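Local coordinates for glycoside Hydrolase Family 43_12 (Metagenome, PDB 7JVH), which probably hydrolyses glycosidic bonds in plant cell-wall polysaccharides or their oligosaccharides, such as those built on xylose or arabinose, at residues T31-Y42 and N379-F388. Residues are numbered along the deposited sequence; the frame is centred on the assembly and turned at random.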
# COMPACT_ATOMS: atom_id res chain seq x y z
N THR A 31 -15.29 16.82 -12.51
CA THR A 31 -14.44 17.79 -13.19
C THR A 31 -13.18 18.14 -12.37
O THR A 31 -12.23 18.68 -12.92
CB THR A 31 -15.23 19.08 -13.49
OG1 THR A 31 -14.51 19.90 -14.39
CG2 THR A 31 -15.46 19.87 -12.23
N ASN A 32 -13.22 17.85 -11.06
CA ASN A 32 -12.11 18.08 -10.15
C ASN A 32 -12.08 17.10 -8.98
O ASN A 32 -13.12 16.66 -8.50
CB ASN A 32 -12.17 19.48 -9.55
CG ASN A 32 -11.07 19.74 -8.54
OD1 ASN A 32 -11.31 19.81 -7.33
ND2 ASN A 32 -9.84 19.85 -9.03
N PHE A 33 -10.87 16.76 -8.53
CA PHE A 33 -10.64 16.24 -7.20
C PHE A 33 -9.44 16.97 -6.58
O PHE A 33 -8.41 17.11 -7.23
CB PHE A 33 -10.37 14.72 -7.20
CG PHE A 33 -10.48 14.10 -5.84
CD1 PHE A 33 -9.40 14.06 -4.98
CD2 PHE A 33 -11.69 13.59 -5.40
CE1 PHE A 33 -9.51 13.50 -3.71
CE2 PHE A 33 -11.81 13.01 -4.13
CZ PHE A 33 -10.71 12.97 -3.29
N THR A 34 -9.61 17.42 -5.34
CA THR A 34 -8.54 18.07 -4.59
C THR A 34 -8.35 17.35 -3.28
O THR A 34 -9.31 17.09 -2.57
CB THR A 34 -8.85 19.59 -4.31
OG1 THR A 34 -9.06 20.26 -5.55
CG2 THR A 34 -7.72 20.25 -3.58
N TYR A 35 -7.09 17.02 -2.97
CA TYR A 35 -6.69 16.39 -1.72
C TYR A 35 -5.60 17.22 -1.06
O TYR A 35 -4.57 17.51 -1.69
CB TYR A 35 -6.20 14.95 -1.97
CG TYR A 35 -5.60 14.28 -0.75
CD1 TYR A 35 -6.41 13.66 0.20
CD2 TYR A 35 -4.23 14.25 -0.54
CE1 TYR A 35 -5.88 13.05 1.32
CE2 TYR A 35 -3.67 13.64 0.58
CZ TYR A 35 -4.50 13.03 1.50
OH TYR A 35 -3.95 12.42 2.61
N THR A 36 -5.83 17.61 0.20
CA THR A 36 -4.92 18.44 0.98
C THR A 36 -4.59 17.77 2.30
O THR A 36 -5.48 17.59 3.14
CB THR A 36 -5.49 19.88 1.23
OG1 THR A 36 -5.64 20.56 -0.02
CG2 THR A 36 -4.58 20.69 2.15
N GLY A 37 -3.31 17.42 2.49
CA GLY A 37 -2.80 16.87 3.73
C GLY A 37 -2.48 18.00 4.68
O GLY A 37 -1.99 19.05 4.25
N GLU A 38 -2.77 17.80 5.98
CA GLU A 38 -2.70 18.85 7.00
C GLU A 38 -2.28 18.24 8.34
O GLU A 38 -2.90 18.51 9.38
CB GLU A 38 -4.07 19.55 7.20
CG GLU A 38 -4.74 20.11 5.95
CD GLU A 38 -6.26 20.26 6.11
OE1 GLU A 38 -6.96 19.30 6.48
OE2 GLU A 38 -6.79 21.36 5.84
N ASP A 39 -1.22 17.43 8.33
CA ASP A 39 -0.72 16.82 9.54
C ASP A 39 0.14 17.76 10.39
O ASP A 39 0.94 18.56 9.86
CB ASP A 39 0.06 15.53 9.23
CG ASP A 39 -0.86 14.33 9.02
OD1 ASP A 39 -2.01 14.35 9.55
OD2 ASP A 39 -0.41 13.37 8.32
N ASP A 40 -0.07 17.68 11.71
CA ASP A 40 0.63 18.46 12.71
C ASP A 40 2.15 18.30 12.63
O ASP A 40 2.89 19.29 12.69
CB ASP A 40 0.15 18.04 14.11
CG ASP A 40 -1.31 18.33 14.35
OD1 ASP A 40 -1.93 19.10 13.59
OD2 ASP A 40 -1.86 17.76 15.31
N ILE A 41 2.61 17.05 12.48
CA ILE A 41 4.01 16.70 12.57
C ILE A 41 4.90 17.47 11.57
O ILE A 41 6.02 17.85 11.89
CB ILE A 41 4.23 15.16 12.42
CG1 ILE A 41 5.60 14.74 12.96
CG2 ILE A 41 4.07 14.72 10.98
CD1 ILE A 41 5.70 14.82 14.47
N TYR A 42 4.38 17.68 10.35
CA TYR A 42 5.12 18.34 9.29
C TYR A 42 5.12 19.85 9.50
O TYR A 42 6.14 20.52 9.26
CB TYR A 42 4.52 18.01 7.92
CG TYR A 42 4.47 16.53 7.63
CD1 TYR A 42 5.63 15.79 7.60
CD2 TYR A 42 3.25 15.87 7.40
CE1 TYR A 42 5.61 14.45 7.33
CE2 TYR A 42 3.22 14.51 7.13
CZ TYR A 42 4.40 13.81 7.10
OH TYR A 42 4.40 12.46 6.83
N ASN A 379 5.45 14.69 -0.54
CA ASN A 379 5.60 14.32 0.87
C ASN A 379 5.27 15.54 1.73
O ASN A 379 4.86 16.59 1.20
CB ASN A 379 6.99 13.76 1.18
CG ASN A 379 6.95 12.67 2.23
OD1 ASN A 379 6.63 12.92 3.39
ND2 ASN A 379 7.24 11.44 1.82
N GLY A 380 5.40 15.41 3.05
CA GLY A 380 4.97 16.46 3.96
C GLY A 380 3.48 16.77 3.78
O GLY A 380 2.68 15.88 3.50
N ASN A 381 3.12 18.04 3.97
CA ASN A 381 1.79 18.56 3.73
C ASN A 381 1.77 19.25 2.38
O ASN A 381 2.66 20.03 2.06
CB ASN A 381 1.37 19.51 4.84
CG ASN A 381 1.00 18.79 6.11
OD1 ASN A 381 0.63 17.62 6.08
ND2 ASN A 381 1.10 19.46 7.24
N PHE A 382 0.75 18.93 1.58
CA PHE A 382 0.66 19.34 0.20
C PHE A 382 -0.79 19.26 -0.26
O PHE A 382 -1.65 18.78 0.46
CB PHE A 382 1.56 18.48 -0.67
CG PHE A 382 1.18 17.02 -0.67
CD1 PHE A 382 0.25 16.52 -1.57
CD2 PHE A 382 1.76 16.14 0.23
CE1 PHE A 382 -0.08 15.18 -1.56
CE2 PHE A 382 1.44 14.81 0.23
CZ PHE A 382 0.51 14.32 -0.66
N THR A 383 -1.03 19.75 -1.48
CA THR A 383 -2.32 19.72 -2.12
C THR A 383 -2.14 19.13 -3.50
O THR A 383 -1.26 19.56 -4.26
CB THR A 383 -2.95 21.12 -2.22
OG1 THR A 383 -3.42 21.49 -0.92
CG2 THR A 383 -4.12 21.14 -3.18
N TYR A 384 -2.98 18.12 -3.81
CA TYR A 384 -3.06 17.51 -5.12
C TYR A 384 -4.44 17.82 -5.69
O TYR A 384 -5.46 17.33 -5.19
CB TYR A 384 -2.82 16.01 -5.03
CG TYR A 384 -3.07 15.24 -6.31
CD1 TYR A 384 -2.66 15.74 -7.54
CD2 TYR A 384 -3.69 13.98 -6.29
CE1 TYR A 384 -2.88 15.05 -8.71
CE2 TYR A 384 -3.90 13.27 -7.47
CZ TYR A 384 -3.49 13.81 -8.67
OH TYR A 384 -3.69 13.13 -9.85
N SER A 385 -4.47 18.67 -6.73
CA SER A 385 -5.66 19.01 -7.47
C SER A 385 -5.52 18.38 -8.84
O SER A 385 -4.57 18.66 -9.57
CB SER A 385 -5.83 20.52 -7.61
OG SER A 385 -6.99 20.82 -8.36
N GLU A 386 -6.50 17.53 -9.18
CA GLU A 386 -6.50 16.78 -10.42
C GLU A 386 -7.78 17.16 -11.14
O GLU A 386 -8.87 17.10 -10.55
CB GLU A 386 -6.51 15.29 -10.12
CG GLU A 386 -6.59 14.40 -11.34
CD GLU A 386 -5.46 14.68 -12.32
OE1 GLU A 386 -4.31 14.31 -12.00
OE2 GLU A 386 -5.73 15.25 -13.42
N ASP A 387 -7.64 17.53 -12.41
CA ASP A 387 -8.77 17.90 -13.28
C ASP A 387 -9.12 16.85 -14.32
O ASP A 387 -10.08 17.02 -15.04
CB ASP A 387 -8.46 19.25 -13.94
CG ASP A 387 -8.47 20.40 -12.95
OD1 ASP A 387 -9.18 20.30 -11.93
OD2 ASP A 387 -7.76 21.41 -13.20
N PHE A 388 -8.35 15.76 -14.37
CA PHE A 388 -8.56 14.64 -15.29
C PHE A 388 -8.78 15.08 -16.75
O PHE A 388 -9.65 14.57 -17.45
CB PHE A 388 -9.71 13.74 -14.81
CG PHE A 388 -9.51 13.18 -13.43
CD1 PHE A 388 -8.60 12.15 -13.22
CD2 PHE A 388 -10.19 13.70 -12.35
CE1 PHE A 388 -8.40 11.64 -11.95
CE2 PHE A 388 -10.00 13.20 -11.08
CZ PHE A 388 -9.10 12.16 -10.87
O HOH W 1 6.56 11.63 5.64
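ND2 of N32 is gripped by two oxygens of the 379-388 segment: OD1 of D387 at 3.0 Å and OG of S385 at 3.1 Å. Both lie close to the plane of the amide, so each of its two N-H groups has an acceptor, the one to D387 nearly straight at 161°. CG of N32 stands anti to the backbone N (chi1 177°), which carries the amide across to the neighbouring strand, while its OD1 accepts, on a lone pair, the hydroxyl of T34. An asparagine suits this place because it donates and accepts at once; a leucine here would probably leave the D387 carboxylate and the S385 hydroxyl without their shared donor and T34 without its acceptor.

On the face that carries T34 and S385, OG1 of T36 and OG1 of T383 share a hydrogen bond of 2.6 Å, and the methyls CG2 of T34 and CG2 of T383 touch at 3.7 Å. Beneath these side chains runs an antiparallel ladder in which F33 pairs with E386, and Y35 with Y384, through two backbone bonds each. Beyond it N381 imitates a strand backbone: its OD1 accepts from N of D39 at 2.9 Å and its ND2 gives to O of D39 at 2.8 Å. Next to it CA of G380 sits over one face of the Y42 ring, 3.7 Å from its centroid, a CH-pi contact made by the backbone itself; glycine suits this place because its backbone takes a positive phi (58°) with extended psi, a combination that residues with a CB rarely adopt.

The pairing puts 383-386 at one flank of strand 28-37, with strand 442-451 bonded along the other, where T31 and N32 form a classic beta bulge against T448. F33 and F388 face strand 560-566, packing against the second sheet of what is probably the C-terminal concanavalin A-like sandwich.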